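Local structure of vesicular integral-membrane protein VIP36 (Canis lupus familiaris, 2DUR) at residues 109-114 with 127-132; 150-155 with 190-195; 54-59 with 91-96; 10-15 with 27-32; 170-175 with 228-233. The protein acts as a calcium-dependent lectin of the early secretory pathway, binding high-mannose glycans through its lumenal domain to transport and sort the glycoproteins that carry them. One frame throughout, in Å; residues are numbered along the deposited sequence.

Contact 1: residues 109-114 with 127-132. With CA (calcium ion), chain E.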
# COMPACT_ATOMS: atom_id res chain seq x y z
N LEU A 109 9.17 1.14 -0.04
CA LEU A 109 8.36 -0.00 -0.44
C LEU A 109 7.02 0.46 -0.98
O LEU A 109 6.40 1.36 -0.40
CB LEU A 109 8.12 -0.90 0.78
CG LEU A 109 7.12 -2.02 0.60
CD1 LEU A 109 7.65 -3.07 -0.39
CD2 LEU A 109 6.79 -2.63 1.98
N ALA A 110 6.63 -0.12 -2.10
CA ALA A 110 5.26 0.03 -2.65
C ALA A 110 4.61 -1.32 -2.78
O ALA A 110 5.26 -2.30 -3.16
CB ALA A 110 5.31 0.69 -4.03
N ILE A 111 3.32 -1.38 -2.43
CA ILE A 111 2.48 -2.51 -2.76
C ILE A 111 1.40 -1.94 -3.69
O ILE A 111 0.60 -1.07 -3.29
CB ILE A 111 1.86 -3.18 -1.50
CG1 ILE A 111 2.96 -3.47 -0.44
CG2 ILE A 111 1.06 -4.44 -1.90
CD1 ILE A 111 3.11 -2.39 0.61
N PHE A 112 1.37 -2.45 -4.92
CA PHE A 112 0.41 -1.94 -5.90
C PHE A 112 -0.74 -2.92 -6.05
O PHE A 112 -0.50 -4.11 -6.22
CB PHE A 112 1.09 -1.84 -7.27
CG PHE A 112 2.29 -0.95 -7.30
CD1 PHE A 112 2.26 0.33 -6.75
CD2 PHE A 112 3.47 -1.42 -7.87
CE1 PHE A 112 3.39 1.17 -6.81
CE2 PHE A 112 4.59 -0.59 -7.97
CZ PHE A 112 4.55 0.68 -7.41
N LEU A 113 -1.97 -2.40 -6.09
CA LEU A 113 -3.16 -3.21 -6.37
C LEU A 113 -3.67 -2.64 -7.70
O LEU A 113 -4.41 -1.64 -7.73
CB LEU A 113 -4.19 -3.02 -5.26
CG LEU A 113 -3.89 -3.70 -3.92
CD1 LEU A 113 -2.86 -2.91 -3.17
CD2 LEU A 113 -5.17 -3.78 -3.09
N ASP A 114 -3.21 -3.24 -8.80
CA ASP A 114 -3.39 -2.69 -10.15
C ASP A 114 -4.58 -3.39 -10.80
O ASP A 114 -4.57 -4.60 -10.94
CB ASP A 114 -2.09 -2.94 -10.95
CG ASP A 114 -2.09 -2.30 -12.34
OD1 ASP A 114 -1.00 -2.22 -12.97
OD2 ASP A 114 -3.16 -1.85 -12.79
N PRO A 127 -7.15 -8.28 -11.66
CA PRO A 127 -6.20 -7.38 -10.99
C PRO A 127 -4.94 -8.08 -10.49
O PRO A 127 -4.94 -9.28 -10.22
CB PRO A 127 -6.99 -6.84 -9.81
CG PRO A 127 -8.45 -6.99 -10.25
CD PRO A 127 -8.45 -8.30 -10.95
N TYR A 128 -3.87 -7.31 -10.34
CA TYR A 128 -2.57 -7.90 -10.03
C TYR A 128 -1.94 -7.08 -8.90
O TYR A 128 -1.82 -5.85 -9.00
CB TYR A 128 -1.66 -7.93 -11.30
CG TYR A 128 -0.44 -8.80 -11.13
CD1 TYR A 128 -0.49 -10.17 -11.35
CD2 TYR A 128 0.78 -8.24 -10.71
CE1 TYR A 128 0.63 -10.96 -11.18
CE2 TYR A 128 1.91 -9.04 -10.52
CZ TYR A 128 1.83 -10.39 -10.77
OH TYR A 128 2.93 -11.20 -10.58
N ILE A 129 -1.56 -7.78 -7.83
CA ILE A 129 -0.96 -7.14 -6.67
C ILE A 129 0.53 -7.43 -6.74
O ILE A 129 0.94 -8.58 -6.87
CB ILE A 129 -1.50 -7.74 -5.33
CG1 ILE A 129 -3.01 -7.45 -5.21
CG2 ILE A 129 -0.74 -7.19 -4.12
CD1 ILE A 129 -3.63 -8.04 -3.94
N SER A 130 1.35 -6.40 -6.65
CA SER A 130 2.80 -6.61 -6.73
C SER A 130 3.54 -5.72 -5.75
O SER A 130 2.96 -4.80 -5.19
CB SER A 130 3.30 -6.41 -8.16
OG SER A 130 3.13 -5.07 -8.59
N VAL A 131 4.80 -6.03 -5.49
CA VAL A 131 5.61 -5.17 -4.63
C VAL A 131 6.81 -4.62 -5.43
O VAL A 131 7.29 -5.27 -6.35
CB VAL A 131 6.10 -5.90 -3.37
CG1 VAL A 131 4.93 -6.12 -2.40
CG2 VAL A 131 6.80 -7.24 -3.73
N MET A 132 7.28 -3.46 -5.02
CA MET A 132 8.43 -2.79 -5.63
C MET A 132 9.23 -2.14 -4.52
O MET A 132 8.66 -1.55 -3.61
CB MET A 132 7.94 -1.75 -6.65
CG MET A 132 9.08 -0.92 -7.27
SD MET A 132 8.32 0.10 -8.55
CE MET A 132 9.76 1.07 -9.03
CA CA E . -2.08 -0.94 -14.85
O HOH W 1 -3.58 0.75 -13.94
O HOH W 2 -0.10 0.42 -14.38

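Contact 2: residues 150-155 with 190-195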
# COMPACT_ATOMS: atom_id res chain seq x y z
N GLU A 150 8.94 -5.21 -11.10
CA GLU A 150 8.20 -6.12 -10.19
C GLU A 150 9.16 -7.03 -9.43
O GLU A 150 9.95 -7.75 -10.04
CB GLU A 150 7.23 -6.99 -11.00
CG GLU A 150 6.51 -8.02 -10.09
CD GLU A 150 5.62 -9.01 -10.84
OE1 GLU A 150 5.41 -8.86 -12.05
OE2 GLU A 150 5.15 -9.96 -10.20
N LEU A 151 9.10 -6.99 -8.10
CA LEU A 151 9.86 -7.92 -7.27
C LEU A 151 9.14 -9.26 -7.15
O LEU A 151 9.76 -10.34 -7.22
CB LEU A 151 10.04 -7.33 -5.87
CG LEU A 151 11.34 -6.90 -5.25
CD1 LEU A 151 11.06 -6.59 -3.80
CD2 LEU A 151 12.41 -8.01 -5.37
N ALA A 152 7.83 -9.18 -6.94
CA ALA A 152 6.97 -10.36 -6.79
C ALA A 152 5.53 -9.89 -6.90
O ALA A 152 5.26 -8.71 -6.76
CB ALA A 152 7.20 -11.06 -5.46
N GLY A 153 4.61 -10.80 -7.15
CA GLY A 153 3.20 -10.41 -7.25
C GLY A 153 2.29 -11.61 -7.40
O GLY A 153 2.75 -12.77 -7.43
N CYS A 154 1.00 -11.33 -7.45
CA CYS A 154 0.00 -12.38 -7.62
C CYS A 154 -1.25 -11.78 -8.22
O CYS A 154 -1.54 -10.61 -8.03
CB CYS A 154 -0.32 -13.06 -6.28
SG CYS A 154 -1.51 -12.18 -5.21
N THR A 155 -2.00 -12.58 -8.97
CA THR A 155 -3.33 -12.15 -9.39
C THR A 155 -4.28 -12.24 -8.18
O THR A 155 -4.14 -13.11 -7.31
CB THR A 155 -3.84 -12.94 -10.63
OG1 THR A 155 -5.09 -12.37 -11.08
CG2 THR A 155 -4.01 -14.42 -10.33
N ASN A 190 -1.97 -16.57 0.94
CA ASN A 190 -0.72 -15.97 0.52
C ASN A 190 -0.79 -15.35 -0.87
O ASN A 190 -1.49 -15.84 -1.76
CB ASN A 190 0.46 -16.93 0.61
CG ASN A 190 1.79 -16.21 0.36
OD1 ASN A 190 2.49 -16.52 -0.61
ND2 ASN A 190 2.10 -15.19 1.19
N CYS A 191 -0.05 -14.26 -1.04
CA CYS A 191 0.07 -13.60 -2.33
C CYS A 191 1.56 -13.51 -2.68
O CYS A 191 2.00 -14.02 -3.71
CB CYS A 191 -0.61 -12.23 -2.28
SG CYS A 191 -0.38 -11.25 -3.78
N ILE A 192 2.31 -12.90 -1.77
CA ILE A 192 3.74 -12.68 -1.93
C ILE A 192 4.42 -13.12 -0.63
O ILE A 192 3.91 -12.85 0.47
CB ILE A 192 4.02 -11.18 -2.16
CG1 ILE A 192 3.42 -10.73 -3.49
CG2 ILE A 192 5.54 -10.87 -2.02
CD1 ILE A 192 3.17 -9.19 -3.51
N ASP A 193 5.55 -13.80 -0.74
CA ASP A 193 6.35 -14.11 0.43
C ASP A 193 7.80 -14.21 -0.02
O ASP A 193 8.22 -15.19 -0.64
CB ASP A 193 5.88 -15.43 1.08
CG ASP A 193 6.33 -15.60 2.52
OD1 ASP A 193 6.88 -14.69 3.17
OD2 ASP A 193 6.07 -16.73 3.03
N ILE A 194 8.54 -13.15 0.29
CA ILE A 194 9.93 -13.05 -0.17
C ILE A 194 10.84 -12.62 0.96
O ILE A 194 10.39 -12.08 1.97
CB ILE A 194 10.08 -12.05 -1.35
CG1 ILE A 194 9.64 -10.65 -0.94
CG2 ILE A 194 9.26 -12.55 -2.58
CD1 ILE A 194 9.87 -9.58 -2.02
N THR A 195 12.15 -12.85 0.78
CA THR A 195 13.11 -12.51 1.82
C THR A 195 14.22 -11.66 1.18
O THR A 195 14.26 -11.50 -0.03
CB THR A 195 13.72 -13.77 2.46
OG1 THR A 195 14.27 -14.61 1.43
CG2 THR A 195 12.63 -14.54 3.25
O HOH W 3 4.19 -14.46 -5.39

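Contact 3: residues 54-59 with 91-96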
# COMPACT_ATOMS: atom_id res chain seq x y z
N TRP A 54 -1.50 10.29 4.15
CA TRP A 54 -0.14 10.12 4.64
C TRP A 54 -0.14 10.23 6.16
O TRP A 54 -0.66 11.19 6.71
CB TRP A 54 0.81 11.12 3.99
CG TRP A 54 1.07 10.72 2.55
CD1 TRP A 54 0.46 11.21 1.42
CD2 TRP A 54 2.01 9.73 2.11
NE1 TRP A 54 0.98 10.58 0.29
CE2 TRP A 54 1.91 9.66 0.69
CE3 TRP A 54 2.91 8.88 2.78
CZ2 TRP A 54 2.70 8.77 -0.07
CZ3 TRP A 54 3.70 7.99 2.02
CH2 TRP A 54 3.57 7.95 0.61
N ASN A 55 0.44 9.24 6.82
CA ASN A 55 0.50 9.21 8.30
C ASN A 55 1.42 10.32 8.77
O ASN A 55 2.43 10.61 8.12
CB ASN A 55 1.00 7.80 8.69
CG ASN A 55 0.84 7.44 10.16
OD1 ASN A 55 1.68 6.70 10.68
ND2 ASN A 55 -0.25 7.86 10.81
N HIS A 56 1.06 10.99 9.88
CA HIS A 56 1.85 12.11 10.40
C HIS A 56 3.24 11.74 10.89
O HIS A 56 4.20 12.46 10.64
CB HIS A 56 1.10 12.73 11.59
CG HIS A 56 0.05 13.72 11.19
ND1 HIS A 56 -0.32 14.76 12.01
CD2 HIS A 56 -0.71 13.82 10.08
CE1 HIS A 56 -1.27 15.47 11.42
NE2 HIS A 56 -1.52 14.92 10.25
N GLN A 57 3.33 10.64 11.63
CA GLN A 57 4.57 10.29 12.31
C GLN A 57 5.32 9.19 11.57
O GLN A 57 4.70 8.19 11.20
CB GLN A 57 4.25 9.82 13.73
CG GLN A 57 3.70 10.93 14.65
CD GLN A 57 4.61 12.14 14.68
OE1 GLN A 57 5.75 12.06 15.14
NE2 GLN A 57 4.11 13.28 14.17
N PRO A 58 6.65 9.35 11.43
CA PRO A 58 7.45 8.25 10.87
C PRO A 58 7.32 7.01 11.74
O PRO A 58 7.18 7.13 12.97
CB PRO A 58 8.90 8.76 10.93
CG PRO A 58 8.81 10.23 11.17
CD PRO A 58 7.47 10.51 11.81
N CYS A 59 7.38 5.83 11.11
CA CYS A 59 7.34 4.56 11.83
C CYS A 59 8.75 4.08 12.17
O CYS A 59 9.56 3.86 11.26
CB CYS A 59 6.65 3.49 10.99
SG CYS A 59 6.52 1.90 11.86
N ARG A 91 10.26 7.14 2.26
CA ARG A 91 10.99 8.26 2.83
C ARG A 91 10.18 9.54 2.82
O ARG A 91 10.16 10.29 3.81
CB ARG A 91 12.27 8.48 2.04
CG ARG A 91 13.22 9.45 2.72
CD ARG A 91 14.35 9.81 1.76
NE ARG A 91 13.86 10.66 0.68
CZ ARG A 91 14.61 11.08 -0.34
NH1 ARG A 91 15.89 10.69 -0.47
NH2 ARG A 91 14.06 11.87 -1.26
N ASP A 92 9.54 9.79 1.68
CA ASP A 92 8.82 11.03 1.44
C ASP A 92 7.33 10.78 1.57
O ASP A 92 6.85 9.64 1.44
CB ASP A 92 9.17 11.60 0.06
CG ASP A 92 10.65 11.98 -0.07
OD1 ASP A 92 11.32 12.17 0.97
OD2 ASP A 92 11.16 12.05 -1.19
N ARG A 93 6.59 11.85 1.85
CA ARG A 93 5.16 11.78 1.98
C ARG A 93 4.57 12.98 1.24
O ARG A 93 5.28 13.95 0.95
CB ARG A 93 4.77 11.86 3.46
CG ARG A 93 5.26 13.11 4.13
CD ARG A 93 5.26 13.03 5.66
NE ARG A 93 3.95 12.68 6.22
CZ ARG A 93 2.96 13.55 6.39
NH1 ARG A 93 3.13 14.82 6.05
NH2 ARG A 93 1.80 13.15 6.90
N LEU A 94 3.28 12.86 0.94
CA LEU A 94 2.42 13.94 0.41
C LEU A 94 2.61 14.33 -1.07
O LEU A 94 1.80 15.11 -1.59
CB LEU A 94 2.40 15.16 1.34
CG LEU A 94 1.49 15.05 2.58
CD1 LEU A 94 1.81 16.13 3.62
CD2 LEU A 94 -0.00 15.06 2.21
N VAL A 95 3.62 13.76 -1.73
CA VAL A 95 3.98 14.23 -3.09
C VAL A 95 3.15 13.46 -4.09
O VAL A 95 3.28 12.23 -4.18
CB VAL A 95 5.50 14.11 -3.41
CG1 VAL A 95 5.82 14.86 -4.71
CG2 VAL A 95 6.38 14.60 -2.26
N PRO A 96 2.28 14.16 -4.84
CA PRO A 96 1.46 13.49 -5.82
C PRO A 96 2.29 13.14 -7.06
O PRO A 96 3.41 13.66 -7.24
CB PRO A 96 0.38 14.53 -6.17
CG PRO A 96 1.02 15.81 -5.89
CD PRO A 96 2.02 15.63 -4.80
O HOH W 4 1.00 11.04 -2.58

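Contact 4: residues 10-15 with 27-32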
# COMPACT_ATOMS: atom_id res chain seq x y z
N HIS A 10 -0.15 4.98 14.09
CA HIS A 10 0.14 4.55 12.71
C HIS A 10 -1.07 3.90 12.05
O HIS A 10 -0.96 3.23 11.00
CB HIS A 10 1.36 3.60 12.68
CG HIS A 10 2.62 4.23 13.18
ND1 HIS A 10 3.08 5.44 12.73
CD2 HIS A 10 3.54 3.79 14.09
CE1 HIS A 10 4.22 5.73 13.33
NE2 HIS A 10 4.52 4.75 14.16
N SER A 11 -2.25 4.11 12.65
CA SER A 11 -3.46 3.49 12.15
C SER A 11 -4.49 4.54 11.77
O SER A 11 -4.47 5.64 12.30
CB SER A 11 -4.07 2.55 13.21
OG SER A 11 -3.15 1.53 13.60
N LEU A 12 -5.39 4.15 10.88
CA LEU A 12 -6.48 4.99 10.41
C LEU A 12 -7.74 4.22 10.75
O LEU A 12 -8.01 3.16 10.20
CB LEU A 12 -6.37 5.20 8.89
CG LEU A 12 -7.57 5.90 8.21
CD1 LEU A 12 -7.38 7.43 8.27
CD2 LEU A 12 -7.80 5.40 6.78
N ILE A 13 -8.52 4.73 11.71
CA ILE A 13 -9.68 3.98 12.18
C ILE A 13 -10.86 4.94 12.35
O ILE A 13 -10.68 6.02 12.92
CB ILE A 13 -9.38 3.28 13.55
CG1 ILE A 13 -8.18 2.32 13.41
CG2 ILE A 13 -10.58 2.52 14.03
CD1 ILE A 13 -7.68 1.74 14.74
N LYS A 14 -12.03 4.56 11.83
CA LYS A 14 -13.21 5.43 11.93
C LYS A 14 -13.50 5.75 13.41
O LYS A 14 -13.31 4.88 14.27
CB LYS A 14 -14.44 4.95 11.13
CG LYS A 14 -14.93 3.52 11.25
CD LYS A 14 -16.06 3.31 10.22
CE LYS A 14 -15.97 1.97 9.46
NZ LYS A 14 -16.82 1.88 8.18
N PRO A 15 -13.92 7.00 13.70
CA PRO A 15 -14.40 8.02 12.75
C PRO A 15 -13.29 8.93 12.21
O PRO A 15 -13.57 10.03 11.67
CB PRO A 15 -15.38 8.82 13.61
CG PRO A 15 -14.77 8.77 15.01
CD PRO A 15 -13.91 7.52 15.08
N TRP A 27 -3.46 11.69 10.20
CA TRP A 27 -3.17 11.56 8.77
C TRP A 27 -3.47 12.86 8.06
O TRP A 27 -4.39 13.59 8.49
CB TRP A 27 -4.07 10.49 8.16
CG TRP A 27 -3.88 9.11 8.76
CD1 TRP A 27 -4.36 8.67 9.97
CD2 TRP A 27 -3.14 8.01 8.20
NE1 TRP A 27 -3.98 7.37 10.19
CE2 TRP A 27 -3.22 6.94 9.12
CE3 TRP A 27 -2.41 7.83 7.00
CZ2 TRP A 27 -2.59 5.70 8.90
CZ3 TRP A 27 -1.80 6.58 6.78
CH2 TRP A 27 -1.90 5.53 7.73
N ASP A 28 -2.70 13.15 7.01
CA ASP A 28 -2.98 14.25 6.08
C ASP A 28 -3.77 13.66 4.91
O ASP A 28 -3.45 12.57 4.42
CB ASP A 28 -1.69 14.86 5.55
CG ASP A 28 -0.94 15.66 6.60
OD1 ASP A 28 -1.55 16.55 7.19
OD2 ASP A 28 0.26 15.41 6.82
N PHE A 29 -4.80 14.38 4.48
CA PHE A 29 -5.68 13.95 3.40
C PHE A 29 -5.40 14.85 2.20
O PHE A 29 -5.52 16.06 2.29
CB PHE A 29 -7.14 14.04 3.87
CG PHE A 29 -7.40 13.22 5.11
CD1 PHE A 29 -7.28 13.79 6.37
CD2 PHE A 29 -7.69 11.87 5.00
CE1 PHE A 29 -7.49 13.02 7.52
CE2 PHE A 29 -7.90 11.08 6.13
CZ PHE A 29 -7.79 11.68 7.39
N GLN A 30 -4.96 14.24 1.10
CA GLN A 30 -4.36 15.01 -0.02
C GLN A 30 -5.04 14.68 -1.34
O GLN A 30 -5.58 13.59 -1.54
CB GLN A 30 -2.83 14.73 -0.12
CG GLN A 30 -2.10 15.54 -1.21
CD GLN A 30 -2.28 14.95 -2.60
OE1 GLN A 30 -2.49 13.74 -2.75
NE2 GLN A 30 -2.18 15.79 -3.63
N GLY A 31 -5.03 15.64 -2.27
CA GLY A 31 -5.58 15.34 -3.60
C GLY A 31 -7.09 15.12 -3.58
O GLY A 31 -7.80 15.71 -2.76
N SER A 32 -7.57 14.27 -4.47
CA SER A 32 -9.00 14.00 -4.60
C SER A 32 -9.63 13.35 -3.37
O SER A 32 -10.86 13.29 -3.30
CB SER A 32 -9.30 13.15 -5.84
OG SER A 32 -8.55 11.92 -5.82

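Contact 5: residues 170-175 with 228-233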
# COMPACT_ATOMS: atom_id res chain seq x y z
N ARG A 170 3.23 -7.71 5.95
CA ARG A 170 4.05 -8.01 7.12
C ARG A 170 5.51 -7.82 6.75
O ARG A 170 5.94 -8.30 5.70
CB ARG A 170 3.83 -9.46 7.58
CG ARG A 170 4.59 -9.82 8.86
CD ARG A 170 4.43 -11.33 9.18
NE ARG A 170 5.17 -11.73 10.38
CZ ARG A 170 6.45 -12.14 10.43
NH1 ARG A 170 7.20 -12.25 9.32
NH2 ARG A 170 6.98 -12.46 11.61
N TYR A 171 6.25 -7.13 7.59
CA TYR A 171 7.66 -6.96 7.35
C TYR A 171 8.45 -7.21 8.63
O TYR A 171 8.23 -6.55 9.63
CB TYR A 171 7.93 -5.54 6.79
CG TYR A 171 9.40 -5.33 6.49
CD1 TYR A 171 10.04 -6.12 5.52
CD2 TYR A 171 10.15 -4.42 7.21
CE1 TYR A 171 11.42 -5.97 5.25
CE2 TYR A 171 11.53 -4.26 6.97
CZ TYR A 171 12.15 -5.04 5.98
OH TYR A 171 13.49 -4.89 5.72
N SER A 172 9.37 -8.18 8.60
CA SER A 172 10.16 -8.51 9.78
C SER A 172 11.38 -9.32 9.36
O SER A 172 11.24 -10.32 8.62
CB SER A 172 9.32 -9.35 10.76
OG SER A 172 10.11 -9.75 11.89
N ARG A 173 12.55 -8.89 9.84
CA ARG A 173 13.81 -9.61 9.61
C ARG A 173 14.02 -9.92 8.11
O ARG A 173 14.45 -11.02 7.72
CB ARG A 173 13.86 -10.90 10.45
CG ARG A 173 13.82 -10.61 11.96
CD ARG A 173 14.00 -11.87 12.78
NE ARG A 173 15.39 -12.33 12.67
CZ ARG A 173 16.38 -11.94 13.46
NH1 ARG A 173 16.18 -11.09 14.48
NH2 ARG A 173 17.59 -12.43 13.24
N GLY A 174 13.70 -8.93 7.28
CA GLY A 174 13.94 -9.05 5.85
C GLY A 174 12.90 -9.80 5.06
O GLY A 174 12.97 -9.86 3.84
N ARG A 175 11.92 -10.40 5.77
CA ARG A 175 10.86 -11.14 5.12
C ARG A 175 9.67 -10.22 4.91
O ARG A 175 9.17 -9.61 5.86
CB ARG A 175 10.47 -12.38 5.95
CG ARG A 175 9.45 -13.28 5.28
CD ARG A 175 9.06 -14.39 6.26
NE ARG A 175 8.04 -15.27 5.69
CZ ARG A 175 7.56 -16.35 6.34
NH1 ARG A 175 8.00 -16.66 7.56
NH2 ARG A 175 6.62 -17.10 5.77
N LEU A 228 5.05 -6.25 15.84
CA LEU A 228 5.42 -7.63 16.09
C LEU A 228 6.53 -7.66 17.13
O LEU A 228 7.50 -6.90 17.04
CB LEU A 228 5.87 -8.31 14.78
CG LEU A 228 4.90 -8.23 13.60
CD1 LEU A 228 5.48 -8.91 12.36
CD2 LEU A 228 3.57 -8.85 13.97
N MET A 229 6.38 -8.52 18.13
CA MET A 229 7.38 -8.63 19.18
C MET A 229 8.40 -9.67 18.73
O MET A 229 8.22 -10.88 18.88
CB MET A 229 6.74 -8.99 20.53
CG MET A 229 5.64 -8.02 21.01
SD MET A 229 6.00 -6.26 20.82
CE MET A 229 7.38 -6.05 21.95
N VAL A 230 9.47 -9.16 18.14
CA VAL A 230 10.49 -10.00 17.54
C VAL A 230 11.84 -9.62 18.15
O VAL A 230 12.21 -8.44 18.22
CB VAL A 230 10.52 -9.84 16.00
CG1 VAL A 230 11.72 -10.57 15.39
CG2 VAL A 230 9.22 -10.35 15.38
N GLU A 231 12.57 -10.64 18.59
CA GLU A 231 13.87 -10.44 19.17
C GLU A 231 14.89 -9.89 18.18
O GLU A 231 15.00 -10.39 17.05
CB GLU A 231 14.40 -11.75 19.75
CG GLU A 231 15.61 -11.57 20.65
CD GLU A 231 16.32 -12.88 20.94
OE1 GLU A 231 16.87 -12.98 22.06
OE2 GLU A 231 16.35 -13.79 20.07
N HIS A 232 15.63 -8.88 18.62
CA HIS A 232 16.87 -8.49 17.97
C HIS A 232 17.99 -8.52 19.01
O HIS A 232 17.81 -8.05 20.13
CB HIS A 232 16.75 -7.10 17.34
CG HIS A 232 15.68 -7.02 16.29
ND1 HIS A 232 15.91 -7.37 14.98
CD2 HIS A 232 14.38 -6.67 16.37
CE1 HIS A 232 14.79 -7.23 14.29
NE2 HIS A 232 13.85 -6.79 15.11
N THR A 233 19.14 -9.06 18.64
CA THR A 233 20.27 -9.14 19.58
C THR A 233 20.92 -7.76 19.76
O THR A 233 20.73 -6.87 18.92
CB THR A 233 21.32 -10.15 19.10
OG1 THR A 233 21.87 -9.71 17.85
CG2 THR A 233 20.69 -11.54 18.94

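Contact 1: residues 109-114 with 127-132
Ile111, Leu113, Ile129 and Val131 form an aliphatic patch on one face of two antiparallel strands, neighbours in the seven-stranded sheet of the L-type lectin beta sandwich. Ile111 pairs with Val131 and Leu113 with Ile129 at non-hydrogen-bonded sites, Ile111 CG1 3.8 Å from Val131 CG1; diagonally, Ile111 CG2 lies 4.0 Å from Ile129 CG2. Branched residues suit this face because it packs on strands 165-172 and 175-181 of the other sheet. The other face carries Ala110, Phe112, Ser130 and Met132 at hydrogen-bonded pairs. Met132, extended with CG anti to its backbone N, lays SD in the plane of the Phe112 ring at its edge, 5.0 Å from the ring centroid, a Met-aromatic contact. Ser130, small and directly across from Phe112, sets its OG at the same edge, 3.7 Å from Phe112 CD2. Six backbone hydrogen bonds join the strands, the straightest from Ala110 N to Met132 O (2.9 Å, 172°). At the polar end Asp114 turns CG anti to its backbone N (chi1 -174°), away from Tyr128, whose OH bonds to Glu150. The Asp114 carboxylate thus reaches the calcium, which Tyr116, Asn118 and Asp145 also bind. Both oxygens grip the ion, Asp114 OD1 and OD2 each standing 2.5 Å from CA.

Contact 2: residues 150-155 with 190-195
Strands 152-155 and 192-194 run nearly antiparallel, 161° between their directions, but their axes come no closer than 7.0 Å, too far for direct backbone pairing. A water spans part of the gap, donating to Gly153 O at 3.0 Å and to Cys191 O at 2.8 Å. Beside it the disulfide fixes the spacing covalently: Cys154 SG and Cys191 SG are 2.0 Å apart, with chi3 at -104°. The sulfur of Cys154 takes the crowded position between its backbone N and carbonyl carbon (chi1 81°), while that of Cys191 is anti to its own N, so each leans into the gap. The bond ties the edge strand of one sheet of the lectin sandwich to a strand of the other, just where the chain turns a corner; there Cys191 and Ile192 both face Val178 in a classic beta bulge. Further along, the join is apolar. The methyl of Ala152 points toward the other strand and sits between two branches, its CB 3.8 Å from Ile192 CG2 and equally far from Ile194 CG2. Ile192 CG1 packs on Gly153 CA at 3.8 Å; glycine suits the site because a CB would point to the other side, into Glu150 OE2. Leu151 and Ile194 cross obliquely, CD1 of Leu151 3.7 Å from CD1 of Ile194.

Contact 3: residues 54-59 with 91-96
The carbonyl oxygen of Asn55 is gripped twice by one arginine: Arg93 NH2 lies 2.9 Å from Asn55 O and Arg93 NE 3.2 Å from the same atom. Both bonds are weak, their angles bent to 145° and 135°, as expected when two N-H groups of one guanidinium share a single acceptor at the guanidinium edge. Trp54 CB lies over one face of this guanidinium and His56 O over the opposite one, while Asp28 pairs with NH2 in a salt bridge that probably keeps the charge balanced. Arg93 gets there by starting in the crowded position between its N and carbonyl carbon (chi1 58°) and bending again at chi3, so that its chain slides past Trp54 in the opposite sense. Tryptophan suits the place because its broad face takes backbone atoms of the irregular segment 91-96. Arg93 CA stands over its six-membered ring, 3.8 Å from the centroid in a CH-pi contact, and Leu94 N lies over the same face. Leu94 CD2 adds an apolar touch to Trp54 CD1. The indole N-H is satisfied by a water, Trp54 NE1 to water 4 at 2.9 Å, which passes the link on to Val95 O. Trp54 also meets Trp88 of strand 84-90 and Tyr204 of strand 204-211; the loop after strand 84-90 crosses the indole at the end of strand 49-55, with strand 27-31 alongside.

Contact 4: residues 10-15 with 27-32
The indole of Trp27 has Leu12 over one face and the Ser11 carbonyl at its edge. Leu12 CD1 stands over the ring face, 3.8 Å from the centroid of the five-membered ring, a CH-pi contact, while Leu12 CB lies over the rim, 3.6 Å from Trp27 CE2. Leucine suits the site because its CG, anti to the backbone N (chi1 172°), leaves both CB and one methyl on the indole. The same methyl reaches the edge of the Phe29 ring, Leu12 CD1 to Phe29 CE2 at 4.3 Å, and so serves both aromatics of strand 27-31. In the indole plane, Trp27 NE1 donates to Ser11 O at 2.8 Å along an almost straight line (171°). The oxygen, however, is met from well above its carbonyl plane, 60° out of it, so the bond is aligned for the donor more than for the acceptor. The contact fastens the N-terminal segment to an outermost strand of the lectin sandwich, and Leu12 continues inward onto Val40, Ile53 and Ile220. Its chemistry is mostly apolar with one directed bond. That bond satisfies the buried indole N-H and helps set the rotation of the ring, whereas His10 O, buried 3.6 Å from Trp27 CZ2, has no polar partner.

Contact 5: residues 170-175 with 228-233
Leu228 lays its CD1 methyl across the extended side chain of Arg170, 3.7 Å from Arg170 CG and 3.5 Å from Arg170 NE, the two crossing obliquely. Arginine suits this partly exposed place: the methyl lies along both its methylenes and the start of the guanidinium, at NE and CZ. Val230 comes next, its CG2 3.7 Å from Ser172 OG, a hydroxyl that bonds to Asp63. Its other methyl, CG1, rests 3.7 Å from Arg173 CD. Arg173 then bends at chi3 (72°) and brings NH1 to 2.9 Å from Glu231 O, at the edge of the guanidinium, and tip to tip with His232. That imidazole bonds to Asp63 through NE2, while Arg173 NH2 forms a salt bridge with Glu236 of the short helix 234-238, whose N-cap is Thr233. The two segments run almost parallel, 7° apart, without forming a ladder. Arg173 and Gly174, both at positive phi, are the central residues of a type I' turn from Ser172 to Arg175, the tight two-residue connection typical of a beta hairpin, here joining strands 165-172 and 175-181.

How the contacts relate
Contacts 1 and 4 are buried, contact 3 partly so, and contacts 2 and 5 lie at the surface. Contact 1, nearest the chain's centre, is a regular strand pair ending in the calcium site; the others rely on side chains. Contact 2 shares its sheet and touches it directly, Ile129 O meeting Cys154 N, but bridges to the other sheet by a disulfide. Toward the opposite edge, contacts 3 and 4 bind loops to neighbouring strands 49-55 and 27-31 through tryptophans, and are joined by the Arg93-Asp28 salt bridge and by a probable hydrogen bond between Asn55 OD1 and His10 ND1. Contact 5, rich in arginine, meets contact 2 through the Arg175-Asp193 salt bridge.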